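Local coordinates for protein Exo beta-1,2-glucooligosaccharide sophorohydrolase (non-reducing end) (Parabacteroides distasonis ATCC 8503, PDB 5Z06) that hydrolyses linear beta-1,2-glucan and beta-1,2-glucooligosaccharides of four or more glucose units, releasing sophorose from the non-reducing end, at residues L118-Y123 against V135-D141. Sequence-based numbering, arbitrary orientation.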
ATOM      1  N   LEU A 118     -30.619   7.215 -17.422  1.00 44.36           N
ATOM      2  CA  LEU A 118     -30.687   7.109 -18.850  1.00 44.09           C
ATOM      3  C   LEU A 118     -30.913   5.653 -19.177  1.00 47.27           C
ATOM      4  O   LEU A 118     -30.453   4.788 -18.445  1.00 49.41           O
ATOM      5  CB  LEU A 118     -29.374   7.569 -19.459  1.00 44.47           C
ATOM      6  CG  LEU A 118     -28.975   9.006 -19.135  1.00 44.56           C
ATOM      7  CD1 LEU A 118     -27.538   9.224 -19.573  1.00 42.43           C
ATOM      8  CD2 LEU A 118     -29.932   9.988 -19.814  1.00 44.90           C
ATOM      9  N   ASN A 119     -31.618   5.393 -20.277  1.00 46.44           N
ATOM     10  CA  ASN A 119     -31.826   4.049 -20.768  1.00 46.22           C
ATOM     11  C   ASN A 119     -30.529   3.654 -21.429  1.00 45.41           C
ATOM     12  O   ASN A 119     -30.019   4.365 -22.291  1.00 43.40           O
ATOM     13  CB  ASN A 119     -32.962   3.979 -21.803  1.00 48.37           C
ATOM     14  CG  ASN A 119     -34.267   4.569 -21.301  1.00 48.17           C
ATOM     15  OD1 ASN A 119     -34.844   5.451 -21.938  1.00 55.06           O
ATOM     16  ND2 ASN A 119     -34.731   4.099 -20.165  1.00 45.15           N
ATOM     17  N   LEU A 120     -30.002   2.504 -21.037  1.00 48.52           N
ATOM     18  CA  LEU A 120     -28.725   2.052 -21.554  1.00 48.47           C
ATOM     19  C   LEU A 120     -28.786   1.674 -23.032  1.00 47.78           C
ATOM     20  O   LEU A 120     -27.757   1.718 -23.722  1.00 45.30           O
ATOM     21  CB  LEU A 120     -28.189   0.891 -20.702  1.00 49.66           C
ATOM     22  CG  LEU A 120     -26.772   0.368 -20.973  1.00 50.77           C
ATOM     23  CD1 LEU A 120     -25.740   1.484 -20.965  1.00 51.04           C
ATOM     24  CD2 LEU A 120     -26.401  -0.695 -19.949  1.00 52.08           C
ATOM     25  N   ARG A 121     -29.987   1.319 -23.508  1.00 49.90           N
ATOM     26  CA  ARG A 121     -30.257   1.013 -24.926  1.00 50.19           C
ATOM     27  C   ARG A 121     -29.857   2.137 -25.885  1.00 48.90           C
ATOM     28  O   ARG A 121     -29.424   1.880 -27.016  1.00 46.58           O
ATOM     29  CB  ARG A 121     -31.750   0.699 -25.135  1.00 53.50           C
ATOM     30  CG  ARG A 121     -32.691   1.911 -25.085  1.00 55.74           C
ATOM     31  CD  ARG A 121     -34.139   1.549 -25.367  1.00 57.00           C
ATOM     32  NE  ARG A 121     -34.255   0.840 -26.640  1.00 59.60           N
ATOM     33  CZ  ARG A 121     -35.393   0.383 -27.157  1.00 61.21           C
ATOM     34  NH1 ARG A 121     -36.558   0.575 -26.539  1.00 61.12           N
ATOM     35  NH2 ARG A 121     -35.360  -0.259 -28.318  1.00 62.98           N
ATOM     36  N   ASN A 122     -30.000   3.377 -25.417  1.00 46.68           N
ATOM     37  CA  ASN A 122     -29.673   4.563 -26.210  1.00 45.41           C
ATOM     38  C   ASN A 122     -28.207   4.742 -26.541  1.00 46.11           C
ATOM     39  O   ASN A 122     -27.888   5.590 -27.367  1.00 49.67           O
ATOM     40  CB  ASN A 122     -30.160   5.813 -25.488  1.00 44.02           C
ATOM     41  CG  ASN A 122     -31.645   5.819 -25.324  1.00 40.73           C
ATOM     42  OD1 ASN A 122     -32.348   5.192 -26.089  1.00 41.30           O
ATOM     43  ND2 ASN A 122     -32.126   6.501 -24.319  1.00 41.82           N
ATOM     44  N   TYR A 123     -27.325   3.982 -25.886  1.00 46.57           N
ATOM     45  CA  TYR A 123     -25.879   4.054 -26.111  1.00 44.11           C
ATOM     46  C   TYR A 123     -25.282   2.744 -26.571  1.00 47.05           C
ATOM     47  O   TYR A 123     -24.058   2.578 -26.570  1.00 50.69           O
ATOM     48  CB  TYR A 123     -25.201   4.492 -24.828  1.00 40.79           C
ATOM     49  CG  TYR A 123     -25.811   5.732 -24.298  1.00 37.52           C
ATOM     50  CD1 TYR A 123     -25.465   6.962 -24.826  1.00 37.95           C
ATOM     51  CD2 TYR A 123     -26.796   5.683 -23.333  1.00 37.98           C
ATOM     52  CE1 TYR A 123     -26.052   8.126 -24.366  1.00 36.14           C
ATOM     53  CE2 TYR A 123     -27.392   6.839 -22.859  1.00 36.33           C
ATOM     54  CZ  TYR A 123     -27.013   8.054 -23.385  1.00 36.92           C
ATOM     55  OH  TYR A 123     -27.588   9.195 -22.916  1.00 38.16           O
ATOM     56  N   VAL A 135     -19.591   1.236 -24.855  1.00 43.32           N
ATOM     57  CA  VAL A 135     -20.639   2.191 -24.597  1.00 42.81           C
ATOM     58  C   VAL A 135     -19.968   3.461 -24.100  1.00 44.31           C
ATOM     59  O   VAL A 135     -19.065   3.388 -23.275  1.00 43.45           O
ATOM     60  CB  VAL A 135     -21.598   1.656 -23.531  1.00 43.71           C
ATOM     61  CG1 VAL A 135     -22.588   2.716 -23.075  1.00 43.63           C
ATOM     62  CG2 VAL A 135     -22.338   0.451 -24.075  1.00 44.05           C
ATOM     63  N   SER A 136     -20.403   4.609 -24.626  1.00 43.99           N
ATOM     64  CA  SER A 136     -19.989   5.932 -24.140  1.00 43.72           C
ATOM     65  C   SER A 136     -21.230   6.735 -23.870  1.00 43.38           C
ATOM     66  O   SER A 136     -22.046   6.949 -24.762  1.00 51.67           O
ATOM     67  CB  SER A 136     -19.151   6.679 -25.166  1.00 43.76           C
ATOM     68  OG  SER A 136     -17.924   6.027 -25.387  1.00 46.77           O
ATOM     69  N   ILE A 137     -21.383   7.172 -22.638  1.00 41.47           N
ATOM     70  CA  ILE A 137     -22.494   8.005 -22.265  1.00 41.09           C
ATOM     71  C   ILE A 137     -21.849   9.337 -21.974  1.00 42.49           C
ATOM     72  O   ILE A 137     -21.044   9.426 -21.042  1.00 42.13           O
ATOM     73  CB  ILE A 137     -23.226   7.480 -21.023  1.00 40.42           C
ATOM     74  CG1 ILE A 137     -23.706   6.052 -21.264  1.00 40.78           C
ATOM     75  CG2 ILE A 137     -24.391   8.401 -20.672  1.00 40.62           C
ATOM     76  CD1 ILE A 137     -24.064   5.293 -20.012  1.00 42.10           C
ATOM     77  N   PRO A 138     -22.168  10.367 -22.787  1.00 42.81           N
ATOM     78  CA  PRO A 138     -21.721  11.681 -22.420  1.00 42.78           C
ATOM     79  C   PRO A 138     -22.203  12.014 -21.022  1.00 42.58           C
ATOM     80  O   PRO A 138     -23.381  11.800 -20.702  1.00 45.60           O
ATOM     81  CB  PRO A 138     -22.397  12.589 -23.473  1.00 42.22           C
ATOM     82  CG  PRO A 138     -22.479  11.737 -24.685  1.00 41.78           C
ATOM     83  CD  PRO A 138     -22.789  10.362 -24.134  1.00 44.01           C
ATOM     84  N   LEU A 139     -21.305  12.539 -20.200  1.00 39.05           N
ATOM     85  CA  LEU A 139     -21.652  12.942 -18.855  1.00 38.11           C
ATOM     86  C   LEU A 139     -22.712  14.030 -18.873  1.00 38.58           C
ATOM     87  O   LEU A 139     -23.577  14.090 -18.004  1.00 38.04           O
ATOM     88  CB  LEU A 139     -20.392  13.380 -18.092  1.00 37.45           C
ATOM     89  CG  LEU A 139     -19.430  12.219 -17.790  1.00 37.69           C
ATOM     90  CD1 LEU A 139     -18.202  12.736 -17.063  1.00 37.64           C
ATOM     91  CD2 LEU A 139     -20.077  11.121 -16.952  1.00 38.21           C
ATOM     92  N   GLU A 140     -22.606  14.901 -19.863  1.00 43.35           N
ATOM     93  CA  GLU A 140     -23.681  15.815 -20.301  1.00 46.41           C
ATOM     94  C   GLU A 140     -25.100  15.209 -20.172  1.00 42.25           C
ATOM     95  O   GLU A 140     -25.979  15.811 -19.539  1.00 43.12           O
ATOM     96  CB  GLU A 140     -23.393  16.170 -21.759  1.00 51.63           C
ATOM     97  CG  GLU A 140     -23.908  17.499 -22.247  1.00 58.77           C
ATOM     98  CD  GLU A 140     -23.581  17.707 -23.713  1.00 59.30           C
ATOM     99  OE1 GLU A 140     -22.806  16.899 -24.277  1.00 59.77           O
ATOM    100  OE2 GLU A 140     -24.104  18.670 -24.299  1.00 59.48           O
ATOM    101  N   ASP A 141     -25.294  13.999 -20.712  1.00 41.39           N
ATOM    102  CA  ASP A 141     -26.614  13.311 -20.696  1.00 40.19           C
ATOM    103  C   ASP A 141     -27.125  13.009 -19.277  1.00 43.12           C
ATOM    104  O   ASP A 141     -28.345  12.976 -19.056  1.00 42.88           O
ATOM    105  CB  ASP A 141     -26.587  12.026 -21.527  1.00 40.24           C
ATOM    106  CG  ASP A 141     -26.245  12.268 -23.015  1.00 42.53           C
ATOM    107  OD1 ASP A 141     -25.918  13.414 -23.393  1.00 43.87           O
ATOM    108  OD2 ASP A 141     -26.297  11.308 -23.822  1.00 43.27           O
TER
HETATM  109  O   HOH W   1     -21.687   4.046 -27.403  1.00 40.67           O
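Val135 opens the contact by setting CG1 against Tyr123 CB (3.6 Å) and, more loosely, Leu120 CD1 (4.0 Å). At Ser136 the side chain turns away and the backbone takes over: one water donates to Tyr123 O (2.9 Å) and accepts from Ser136 N (3.1 Å), bridging main chains that do not pair directly here. Ile137 meets three side chains. Its CG1 lies over one face of the Tyr123 ring, 3.8 Å from the centroid and 18° off the normal, a CH-pi contact, while its CG2 meets Leu118 CD1 at 3.4 Å and its CD1 lies 4.3 Å from Leu120 CD1. Pro138 adds CD at 4.0 Å from Tyr123 CE1, and its O accepts a 2.9 Å hydrogen bond from Asp141 N, turning the chain back toward the tyrosine. Asp141 OD2 sits at the ring edge, near its plane, and accepts a short hydrogen bond from Tyr123 OH (2.6 Å); Asp141 CB also touches Leu118 CD1 (3.5 Å). Within their own sheets, Val135 and Ile137 pair with Met89 and Leu87, and Leu118 with Ile105. Edge strand 118-119 and its 3-10 turn thus meet strand 132-138 in a largely apolar sheet-to-sheet interface, with a tyrosine-aspartate hydrogen bond at its margin, characteristic of a beta-sandwich.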